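Local coordinates for KauB (Pseudomonas aeruginosa PAO1, PDB 6B4R), which probably oxidises a broad range of aldehydes, aminoaldehydes among them, to the corresponding acids, probably with an NAD(P)+ coenzyme as electron acceptor, at residues A[35-40]-A[195-200]; A[100-105]-A[119-124]; A[163-168]-A[175-180]; A[189-194]-A[225-230]. All blocks are in the same frame, centred on the assembly; numbering follows the deposited sequence.

Interaction 1: residues A[35-40]-A[195-200]. With K (potassium ion), chain G.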
# COMPACT_ATOMS: atom_id res chain seq x y z
N GLU A 35 -24.28 29.63 -32.32
CA GLU A 35 -25.16 30.14 -31.28
C GLU A 35 -24.40 30.41 -29.98
O GLU A 35 -23.44 29.72 -29.65
CB GLU A 35 -26.32 29.18 -31.04
CG GLU A 35 -27.40 29.26 -32.11
CD GLU A 35 -28.23 27.99 -32.20
OE1 GLU A 35 -28.89 27.64 -31.20
OE2 GLU A 35 -28.23 27.36 -33.27
N THR A 36 -24.85 31.44 -29.26
CA THR A 36 -24.23 31.82 -28.00
C THR A 36 -25.31 32.11 -26.97
O THR A 36 -26.49 32.22 -27.32
CB THR A 36 -23.36 33.08 -28.15
OG1 THR A 36 -24.17 34.18 -28.60
CG2 THR A 36 -22.23 32.85 -29.15
N PHE A 37 -24.91 32.24 -25.71
CA PHE A 37 -25.82 32.71 -24.67
C PHE A 37 -25.18 33.86 -23.90
O PHE A 37 -23.96 34.00 -23.87
CB PHE A 37 -26.24 31.57 -23.72
CG PHE A 37 -25.10 30.93 -22.98
CD1 PHE A 37 -24.42 29.85 -23.53
CD2 PHE A 37 -24.72 31.39 -21.73
CE1 PHE A 37 -23.37 29.25 -22.84
CE2 PHE A 37 -23.67 30.80 -21.05
CZ PHE A 37 -23.00 29.73 -21.60
N ASP A 38 -26.01 34.70 -23.28
CA ASP A 38 -25.51 35.86 -22.55
C ASP A 38 -25.07 35.50 -21.14
O ASP A 38 -25.89 35.08 -20.31
CB ASP A 38 -26.56 36.97 -22.51
CG ASP A 38 -26.87 37.53 -23.89
OD1 ASP A 38 -26.01 37.42 -24.79
OD2 ASP A 38 -27.98 38.09 -24.07
N CYS A 39 -23.78 35.66 -20.87
CA CYS A 39 -23.25 35.44 -19.54
C CYS A 39 -23.45 36.69 -18.70
O CYS A 39 -22.83 37.72 -18.94
CB CYS A 39 -21.76 35.09 -19.63
SG CYS A 39 -21.02 34.52 -18.08
N LEU A 40 -24.34 36.61 -17.71
CA LEU A 40 -24.65 37.76 -16.86
C LEU A 40 -24.07 37.60 -15.46
O LEU A 40 -23.74 36.49 -15.04
CB LEU A 40 -26.16 37.98 -16.78
CG LEU A 40 -26.89 38.15 -18.12
CD1 LEU A 40 -28.35 38.49 -17.89
CD2 LEU A 40 -26.21 39.20 -18.98
N LYS A 195 -23.96 28.50 -15.80
CA LYS A 195 -24.02 29.59 -14.84
C LYS A 195 -22.64 30.16 -14.54
O LYS A 195 -22.52 31.20 -13.88
CB LYS A 195 -24.69 29.13 -13.54
CG LYS A 195 -26.13 28.67 -13.70
CD LYS A 195 -26.71 28.28 -12.34
CE LYS A 195 -28.11 27.71 -12.47
NZ LYS A 195 -29.07 28.69 -13.03
N SER A 196 -21.59 29.49 -15.01
CA SER A 196 -20.22 29.93 -14.74
C SER A 196 -19.18 29.27 -15.65
O SER A 196 -18.44 28.39 -15.21
CB SER A 196 -19.86 29.65 -13.28
OG SER A 196 -19.97 28.26 -12.99
N PRO A 197 -19.11 29.70 -16.91
CA PRO A 197 -18.20 29.06 -17.87
C PRO A 197 -16.83 29.75 -18.02
O PRO A 197 -15.91 29.13 -18.54
CB PRO A 197 -18.98 29.18 -19.18
CG PRO A 197 -19.71 30.48 -19.05
CD PRO A 197 -20.02 30.66 -17.57
N LEU A 198 -16.71 30.99 -17.55
CA LEU A 198 -15.55 31.82 -17.87
C LEU A 198 -14.17 31.28 -17.46
O LEU A 198 -13.24 31.29 -18.26
CB LEU A 198 -15.75 33.24 -17.34
CG LEU A 198 -17.04 33.94 -17.79
CD1 LEU A 198 -17.11 35.37 -17.30
CD2 LEU A 198 -17.20 33.88 -19.31
N THR A 199 -14.04 30.81 -16.22
CA THR A 199 -12.75 30.34 -15.72
C THR A 199 -12.26 29.07 -16.42
O THR A 199 -11.06 28.88 -16.61
CB THR A 199 -12.74 30.11 -14.19
OG1 THR A 199 -13.85 29.28 -13.82
CG2 THR A 199 -12.84 31.44 -13.46
N ALA A 200 -13.20 28.20 -16.79
CA ALA A 200 -12.86 26.97 -17.50
C ALA A 200 -12.35 27.30 -18.90
O ALA A 200 -11.39 26.70 -19.38
CB ALA A 200 -14.07 26.06 -17.58
K K G . -22.90 33.91 -14.87
O HOH W 1 -23.74 32.55 -17.27
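The flat phenyl ring of F37 meets the puckered ring of P197 obliquely, F37 CZ reaching P197 CG at 4.2 Å. A third ring, that of Y223, also touches F37, its plane turned by about 50°, and V51 packs on F37 from the neighbouring strand. The motif is a small antiparallel beta hairpin, strands 36-40 and 47-52, lying over the turn that leads into helix 198-210, with a potassium ion set between the two. F37 and C39, alternate residues of strand 36-40, both send their side chains down onto this turn.

C39 does the closer work. Its SG is anti to the backbone N (chi1 -170°), which carries the sulfur across to P197 CD, 4.0 Å away. The fork of L198 lies against the same sulfur, with CG at 4.0 Å from C39 SG and both methyls only slightly farther. L198 gets there through its CG being trans to its carbonyl carbon (chi1 -55°).

Beside this greasy patch the two segments share the metal. Main-chain oxygens L40 O, at 2.7 Å, and K195 O, at 2.9 Å, bind the potassium, a water adds a third oxygen, and D108 supplies both its O and its OD1. D108 OD2 in turn accepts the L198 N-H, so one aspartate ties the ion to the backbone of L198. The sulfur of C39 comes within 3.8 Å of the potassium ion.

Interaction 2: residues A[100-105]-A[119-124]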
# COMPACT_ATOMS: atom_id res chain seq x y z
N GLU A 100 -6.74 37.58 -12.16
CA GLU A 100 -7.69 37.55 -13.28
C GLU A 100 -8.70 36.42 -13.13
O GLU A 100 -9.90 36.61 -13.34
CB GLU A 100 -6.94 37.43 -14.61
CG GLU A 100 -7.86 37.43 -15.83
CD GLU A 100 -7.13 37.07 -17.11
OE1 GLU A 100 -5.88 36.92 -17.07
OE2 GLU A 100 -7.80 36.91 -18.16
N LEU A 101 -8.21 35.23 -12.79
CA LEU A 101 -9.07 34.06 -12.61
C LEU A 101 -10.07 34.28 -11.48
O LEU A 101 -11.24 33.90 -11.58
CB LEU A 101 -8.25 32.81 -12.34
CG LEU A 101 -7.40 32.27 -13.49
CD1 LEU A 101 -6.50 31.14 -13.01
CD2 LEU A 101 -8.29 31.79 -14.62
N ALA A 102 -9.61 34.91 -10.40
CA ALA A 102 -10.46 35.18 -9.25
C ALA A 102 -11.54 36.20 -9.61
O ALA A 102 -12.68 36.08 -9.18
CB ALA A 102 -9.63 35.68 -8.08
N LEU A 103 -11.16 37.19 -10.41
CA LEU A 103 -12.09 38.22 -10.85
C LEU A 103 -13.15 37.61 -11.76
O LEU A 103 -14.33 37.96 -11.69
CB LEU A 103 -11.35 39.35 -11.57
CG LEU A 103 -12.18 40.52 -12.09
CD1 LEU A 103 -13.00 41.16 -10.97
CD2 LEU A 103 -11.28 41.56 -12.75
N LEU A 104 -12.71 36.70 -12.63
CA LEU A 104 -13.63 35.96 -13.49
C LEU A 104 -14.62 35.14 -12.66
O LEU A 104 -15.80 35.05 -13.01
CB LEU A 104 -12.85 35.05 -14.44
CG LEU A 104 -12.17 35.76 -15.62
CD1 LEU A 104 -11.26 34.80 -16.38
CD2 LEU A 104 -13.22 36.35 -16.55
N GLU A 105 -14.14 34.54 -11.57
CA GLU A 105 -15.00 33.77 -10.67
C GLU A 105 -16.10 34.63 -10.06
O GLU A 105 -17.29 34.32 -10.18
CB GLU A 105 -14.15 33.16 -9.55
CG GLU A 105 -13.46 31.87 -9.92
CD GLU A 105 -14.43 30.71 -10.01
OE1 GLU A 105 -15.49 30.78 -9.36
OE2 GLU A 105 -14.13 29.73 -10.73
N ILE A 119 -8.88 31.55 -1.48
CA ILE A 119 -9.33 30.18 -1.29
C ILE A 119 -9.39 29.39 -2.59
O ILE A 119 -8.61 28.46 -2.80
CB ILE A 119 -10.71 30.12 -0.59
CG1 ILE A 119 -10.66 30.86 0.75
CG2 ILE A 119 -11.14 28.68 -0.38
CD1 ILE A 119 -11.95 30.80 1.52
N ASP A 120 -10.31 29.77 -3.47
CA ASP A 120 -10.55 29.04 -4.72
C ASP A 120 -9.31 28.85 -5.59
O ASP A 120 -8.89 27.71 -5.83
CB ASP A 120 -11.66 29.71 -5.52
CG ASP A 120 -13.00 29.66 -4.81
OD1 ASP A 120 -13.79 28.74 -5.11
OD2 ASP A 120 -13.25 30.52 -3.94
N VAL A 121 -8.73 29.94 -6.08
CA VAL A 121 -7.56 29.87 -6.96
C VAL A 121 -6.37 29.20 -6.27
O VAL A 121 -5.71 28.33 -6.86
CB VAL A 121 -7.16 31.26 -7.49
CG1 VAL A 121 -5.83 31.19 -8.22
CG2 VAL A 121 -8.24 31.82 -8.41
N ALA A 122 -6.10 29.58 -5.03
CA ALA A 122 -5.00 29.00 -4.27
C ALA A 122 -5.17 27.49 -4.09
O ALA A 122 -4.22 26.73 -4.24
CB ALA A 122 -4.85 29.70 -2.93
N SER A 123 -6.39 27.07 -3.76
CA SER A 123 -6.68 25.65 -3.58
C SER A 123 -6.65 24.89 -4.90
O SER A 123 -6.19 23.75 -4.96
CB SER A 123 -8.03 25.45 -2.90
OG SER A 123 -8.07 26.07 -1.63
N ALA A 124 -7.16 25.53 -5.95
CA ALA A 124 -7.22 24.90 -7.27
C ALA A 124 -5.82 24.67 -7.81
O ALA A 124 -5.53 23.62 -8.38
CB ALA A 124 -8.04 25.76 -8.23
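One methyl of V121 carries the contact. CG2 of V121 lies 4.1 Å from L101 CB and 4.1 Å from A102 CB, and approaches the backbone even more closely, at 3.9 Å from A102 N. It is the branch set trans to the carbonyl carbon of V121 (chi1, measured to CG1, 171°) that points into this notch between two successive residues of the facing helix.

Around this first shell, L101 leans on I203 and R202 of helix 198-210, A102 touches S116 and L117, and V121 packs on L171. The pieces are consecutive helices, 98-109 and 113-133, in contact through V121 next to helices 170-183 and 198-210 of the aldehyde dehydrogenase fold.

A wider pi-type turn runs through 119-121. Just beyond it, S123 OG donates to I119 O over 2.7 Å, rising 38° out of the carbonyl plane, while S123 N uses the same oxygen. I119 itself touches the bound polyether.

Two buried acids lie to one side of this patch, E105 OE1 and D120 OD1 being 5.0 Å apart. Their repulsion is probably eased by the salt bridge of D120 to K111, and E105 OE2 is hydrogen-bonded to T199 OG1.

Interaction 3: residues A[163-168]-A[175-180]. With TOE (2-[2-(2-methoxy-ethoxy)-ethoxy]-ethoxyl), chain H.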
# COMPACT_ATOMS: atom_id res chain seq x y z
N ALA A 163 -16.00 15.67 -18.17
CA ALA A 163 -16.19 16.22 -16.84
C ALA A 163 -17.22 17.34 -16.82
O ALA A 163 -17.06 18.36 -17.49
CB ALA A 163 -14.86 16.71 -16.28
N ILE A 164 -18.29 17.14 -16.05
CA ILE A 164 -19.34 18.14 -15.90
C ILE A 164 -19.26 18.75 -14.50
O ILE A 164 -19.59 18.11 -13.51
CB ILE A 164 -20.73 17.52 -16.11
CG1 ILE A 164 -20.81 16.84 -17.48
CG2 ILE A 164 -21.82 18.57 -15.97
CD1 ILE A 164 -22.18 16.28 -17.81
N VAL A 165 -18.81 20.00 -14.43
CA VAL A 165 -18.55 20.66 -13.15
C VAL A 165 -19.61 21.68 -12.78
O VAL A 165 -20.19 22.33 -13.66
CB VAL A 165 -17.15 21.32 -13.15
CG1 VAL A 165 -16.06 20.27 -13.27
CG2 VAL A 165 -17.04 22.34 -14.27
N PRO A 166 -19.88 21.84 -11.48
CA PRO A 166 -20.93 22.75 -11.00
C PRO A 166 -20.50 24.21 -11.02
O PRO A 166 -19.38 24.53 -11.44
CB PRO A 166 -21.13 22.30 -9.55
CG PRO A 166 -19.79 21.82 -9.14
CD PRO A 166 -19.22 21.14 -10.36
N TRP A 167 -21.38 25.08 -10.54
CA TRP A 167 -21.16 26.52 -10.60
C TRP A 167 -20.76 27.14 -9.27
O TRP A 167 -20.37 28.30 -9.21
CB TRP A 167 -22.41 27.23 -11.13
CG TRP A 167 -23.69 26.82 -10.45
CD1 TRP A 167 -24.63 25.96 -10.93
CD2 TRP A 167 -24.16 27.26 -9.17
NE1 TRP A 167 -25.66 25.84 -10.03
CE2 TRP A 167 -25.40 26.62 -8.94
CE3 TRP A 167 -23.66 28.12 -8.19
CZ2 TRP A 167 -26.13 26.82 -7.78
CZ3 TRP A 167 -24.39 28.32 -7.04
CH2 TRP A 167 -25.62 27.67 -6.84
N ASN A 168 -20.85 26.36 -8.19
CA ASN A 168 -20.55 26.88 -6.86
C ASN A 168 -19.05 27.00 -6.59
O ASN A 168 -18.61 27.90 -5.88
CB ASN A 168 -21.24 26.05 -5.78
CG ASN A 168 -20.73 24.63 -5.72
OD1 ASN A 168 -20.29 24.07 -6.73
ND2 ASN A 168 -20.79 24.03 -4.54
N CYS A 175 -10.43 21.61 -11.16
CA CYS A 175 -9.09 21.11 -10.89
C CYS A 175 -9.08 19.83 -10.05
O CYS A 175 -8.13 19.05 -10.12
CB CYS A 175 -8.23 22.20 -10.24
SG CYS A 175 -7.87 23.61 -11.33
N TRP A 176 -10.13 19.62 -9.26
CA TRP A 176 -10.29 18.35 -8.54
C TRP A 176 -10.42 17.21 -9.54
O TRP A 176 -10.02 16.08 -9.26
CB TRP A 176 -11.52 18.38 -7.63
CG TRP A 176 -11.30 19.05 -6.31
CD1 TRP A 176 -10.24 19.84 -5.95
CD2 TRP A 176 -12.16 19.00 -5.16
NE1 TRP A 176 -10.39 20.27 -4.65
CE2 TRP A 176 -11.56 19.77 -4.15
CE3 TRP A 176 -13.38 18.37 -4.90
CZ2 TRP A 176 -12.14 19.94 -2.89
CZ3 TRP A 176 -13.96 18.53 -3.65
CH2 TRP A 176 -13.34 19.31 -2.66
N LYS A 177 -11.01 17.50 -10.69
CA LYS A 177 -11.17 16.50 -11.75
C LYS A 177 -9.95 16.48 -12.67
O LYS A 177 -9.36 15.42 -12.91
CB LYS A 177 -12.44 16.78 -12.55
CG LYS A 177 -13.72 16.84 -11.73
CD LYS A 177 -13.98 15.53 -11.01
CE LYS A 177 -15.42 15.43 -10.52
NZ LYS A 177 -15.78 16.50 -9.57
N LEU A 178 -9.57 17.65 -13.18
CA LEU A 178 -8.46 17.78 -14.12
C LEU A 178 -7.13 17.25 -13.58
O LEU A 178 -6.34 16.68 -14.32
CB LEU A 178 -8.28 19.24 -14.54
CG LEU A 178 -9.30 19.78 -15.54
CD1 LEU A 178 -9.09 21.27 -15.75
CD2 LEU A 178 -9.17 19.02 -16.85
N GLY A 179 -6.91 17.46 -12.28
CA GLY A 179 -5.70 17.01 -11.62
C GLY A 179 -5.39 15.54 -11.86
O GLY A 179 -4.47 15.22 -12.60
N PRO A 180 -6.17 14.65 -11.23
CA PRO A 180 -5.96 13.20 -11.37
C PRO A 180 -6.19 12.68 -12.79
O PRO A 180 -5.52 11.74 -13.20
CB PRO A 180 -7.00 12.60 -10.41
CG PRO A 180 -8.03 13.67 -10.23
CD PRO A 180 -7.26 14.96 -10.30
O2' TOE H . -19.29 21.61 -3.59
CA' TOE H . -18.39 20.55 -3.23
CB' TOE H . -18.15 20.59 -1.72
OC' TOE H . -16.91 21.23 -1.44
CD' TOE H . -16.62 21.19 -0.04
CE' TOE H . -15.11 21.21 0.18
OF' TOE H . -14.60 22.52 -0.08
CG' TOE H . -13.18 22.56 0.12
CH' TOE H . -12.72 24.01 0.16
OI' TOE H . -13.38 24.68 1.23
CK' TOE H . -12.79 25.95 1.51
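A buried lysine packs here as if it were an aliphatic residue: K177 lays its stem, not its amine, against the strand. Its CB sits 4.4 Å from A163 CB, and its CG lies 4.4 Å from V165 CG1, so two alternate residues of 163-165 hold the beginning of the chain. With CG beside the backbone N (chi1 -56°) and a bend at chi2 (-60°), the stem leaves the helix toward the strand, and the amine goes on to other partners, a hydrogen bond with T243 OG1 and a salt bridge with D478 OD2. The side chain of K177 also comes within about 5 Å of that of E267, the predicted active-site glutamate.

This is the inner face of a beta-alpha-beta crossover: strand 149-164 is followed by a loop that carries N168, helix 170-183 packs back over the strand, and strand 187-191 follows, parallel to the first.

N168 and W176, one from the loop and one from the helix, are among the residues that line the ligand pocket. N168 ND2 donates to O2' of the bound polyether at 3.0 Å, with an N-H...O angle of 154°. The same amide nitrogen bonds E300 O and makes a weak bond to OD1 of the sulfinic acid at position 302, the oxidised cysteine; in relatives the equivalent asparagine forms part of the oxyanion hole, and N168 probably does so here. From the helix, W176 CH2 reaches the polyether CE' at 3.8 Å, approaching obliquely, and the indole is met edge-to-face by F467. Further along, the helix kinks at P180, whose ring nitrogen has no hydrogen to give to the preceding turn.

Interaction 4: residues A[189-194]-A[225-230]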
# COMPACT_ATOMS: atom_id res chain seq x y z
N ILE A 189 -12.49 16.26 -21.68
CA ILE A 189 -13.41 17.26 -22.22
C ILE A 189 -14.24 17.84 -21.09
O ILE A 189 -15.09 17.16 -20.51
CB ILE A 189 -14.36 16.66 -23.26
CG1 ILE A 189 -13.58 16.04 -24.42
CG2 ILE A 189 -15.32 17.73 -23.77
CD1 ILE A 189 -14.46 15.40 -25.45
N LEU A 190 -13.98 19.11 -20.77
CA LEU A 190 -14.63 19.75 -19.64
C LEU A 190 -15.85 20.55 -20.08
O LEU A 190 -15.75 21.45 -20.92
CB LEU A 190 -13.65 20.66 -18.90
CG LEU A 190 -14.18 21.38 -17.66
CD1 LEU A 190 -14.49 20.39 -16.56
CD2 LEU A 190 -13.18 22.42 -17.17
N LYS A 191 -17.00 20.22 -19.50
CA LYS A 191 -18.21 20.99 -19.73
C LYS A 191 -18.56 21.72 -18.44
O LYS A 191 -19.07 21.12 -17.50
CB LYS A 191 -19.36 20.07 -20.16
CG LYS A 191 -20.61 20.80 -20.65
CD LYS A 191 -21.57 21.07 -19.51
CE LYS A 191 -22.69 22.01 -19.92
NZ LYS A 191 -23.47 22.47 -18.74
N PRO A 192 -18.27 23.03 -18.40
CA PRO A 192 -18.59 23.85 -17.23
C PRO A 192 -20.08 24.16 -17.17
O PRO A 192 -20.77 24.03 -18.17
CB PRO A 192 -17.79 25.13 -17.48
CG PRO A 192 -17.75 25.24 -18.97
CD PRO A 192 -17.64 23.82 -19.47
N SER A 193 -20.56 24.58 -16.00
CA SER A 193 -21.95 24.97 -15.86
C SER A 193 -22.24 26.21 -16.70
O SER A 193 -21.36 27.05 -16.88
CB SER A 193 -22.28 25.25 -14.39
OG SER A 193 -23.52 25.92 -14.27
N GLU A 194 -23.46 26.31 -17.21
CA GLU A 194 -23.85 27.48 -18.00
C GLU A 194 -24.01 28.71 -17.11
O GLU A 194 -24.16 29.83 -17.60
CB GLU A 194 -25.15 27.21 -18.76
CG GLU A 194 -26.38 27.03 -17.89
CD GLU A 194 -26.52 25.63 -17.34
OE1 GLU A 194 -25.76 24.74 -17.78
OE2 GLU A 194 -27.38 25.41 -16.46
N HIS A 225 -28.47 20.09 -20.84
CA HIS A 225 -29.45 19.32 -21.58
C HIS A 225 -29.12 19.23 -23.07
O HIS A 225 -29.86 18.61 -23.84
CB HIS A 225 -30.86 19.88 -21.37
CG HIS A 225 -31.00 21.32 -21.77
ND1 HIS A 225 -31.12 21.71 -23.09
CD2 HIS A 225 -31.05 22.45 -21.04
CE1 HIS A 225 -31.23 23.03 -23.14
NE2 HIS A 225 -31.19 23.50 -21.91
N THR A 226 -28.02 19.86 -23.47
CA THR A 226 -27.58 19.80 -24.86
C THR A 226 -26.23 19.11 -24.98
O THR A 226 -26.16 17.90 -25.20
CB THR A 226 -27.49 21.21 -25.49
OG1 THR A 226 -26.59 22.02 -24.73
CG2 THR A 226 -28.86 21.87 -25.51
N VAL A 227 -25.15 19.88 -24.82
CA VAL A 227 -23.80 19.33 -24.94
C VAL A 227 -23.48 18.39 -23.77
O VAL A 227 -22.79 17.39 -23.94
CB VAL A 227 -22.74 20.46 -25.05
CG1 VAL A 227 -22.82 21.41 -23.85
CG2 VAL A 227 -21.34 19.89 -25.20
N GLY A 228 -24.02 18.70 -22.59
CA GLY A 228 -23.83 17.85 -21.43
C GLY A 228 -24.47 16.49 -21.64
O GLY A 228 -23.87 15.46 -21.33
N LYS A 229 -25.69 16.50 -22.16
CA LYS A 229 -26.41 15.27 -22.48
C LYS A 229 -25.68 14.51 -23.57
O LYS A 229 -25.62 13.28 -23.55
CB LYS A 229 -27.84 15.60 -22.91
CG LYS A 229 -28.68 14.39 -23.30
CD LYS A 229 -30.13 14.79 -23.52
CE LYS A 229 -30.98 13.62 -24.00
NZ LYS A 229 -30.65 13.22 -25.39
N ALA A 230 -25.11 15.25 -24.52
CA ALA A 230 -24.42 14.65 -25.66
C ALA A 230 -23.18 13.87 -25.24
O ALA A 230 -22.92 12.78 -25.75
CB ALA A 230 -24.05 15.73 -26.67
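The tight part is K191 against V227: K191 CG is 3.9 Å from V227 CG1, and K191 CE lies 4.0 Å from the same methyl. The lysine chain leaves its strand with CG trans to the backbone N, then bends at chi2 (-90°), so that it runs obliquely across the valine and wraps its CG1. Beside it K191 CD passes G228 CA at 4.4 Å.

Strand 187-191 belongs to the mixed sheet of the Rossmann-like part of the aldehyde dehydrogenase fold, and helix 224-233 covers its end here, following strand 217-219, the parallel neighbour in that sheet.

Past the methylenes the grip slackens. K191 NZ turns back to its own segment, where it makes weak bonds to P192 O at 3.2 Å and to E194 OE1 at 3.4 Å, the latter a salt bridge; G222 O offers a further weak bond. On this looser side E194 OE2 stays 6.9 Å from H225 NE2, and the E194 side chain touches Y223. H225 is exposed, its ring close to parallel with that of Y223, and it touches a crystal neighbour.

Interactions 3 and 4 share one sheet: A163 O accepts a probable hydrogen bond from K191 N at 2.7 Å, joining strands 149-164 and 187-191, and their centres lie 12 Å apart. Segment 195-200 of interaction 1 follows 189-194 directly, its A200 CB meeting L190 CD2 at 3.8 Å, and it reaches interaction 2 where L198 CD1 packs on L104 CD2 at 4.1 Å. Interactions 2 and 4 do not touch, their nearest atoms being about 9 Å apart. The polyether pocket is edged by I119 of interaction 2 and by N168 and W176 of interaction 3. The potassium ion belongs to interaction 1, about 13 Å from the V165 side chain of interaction 3.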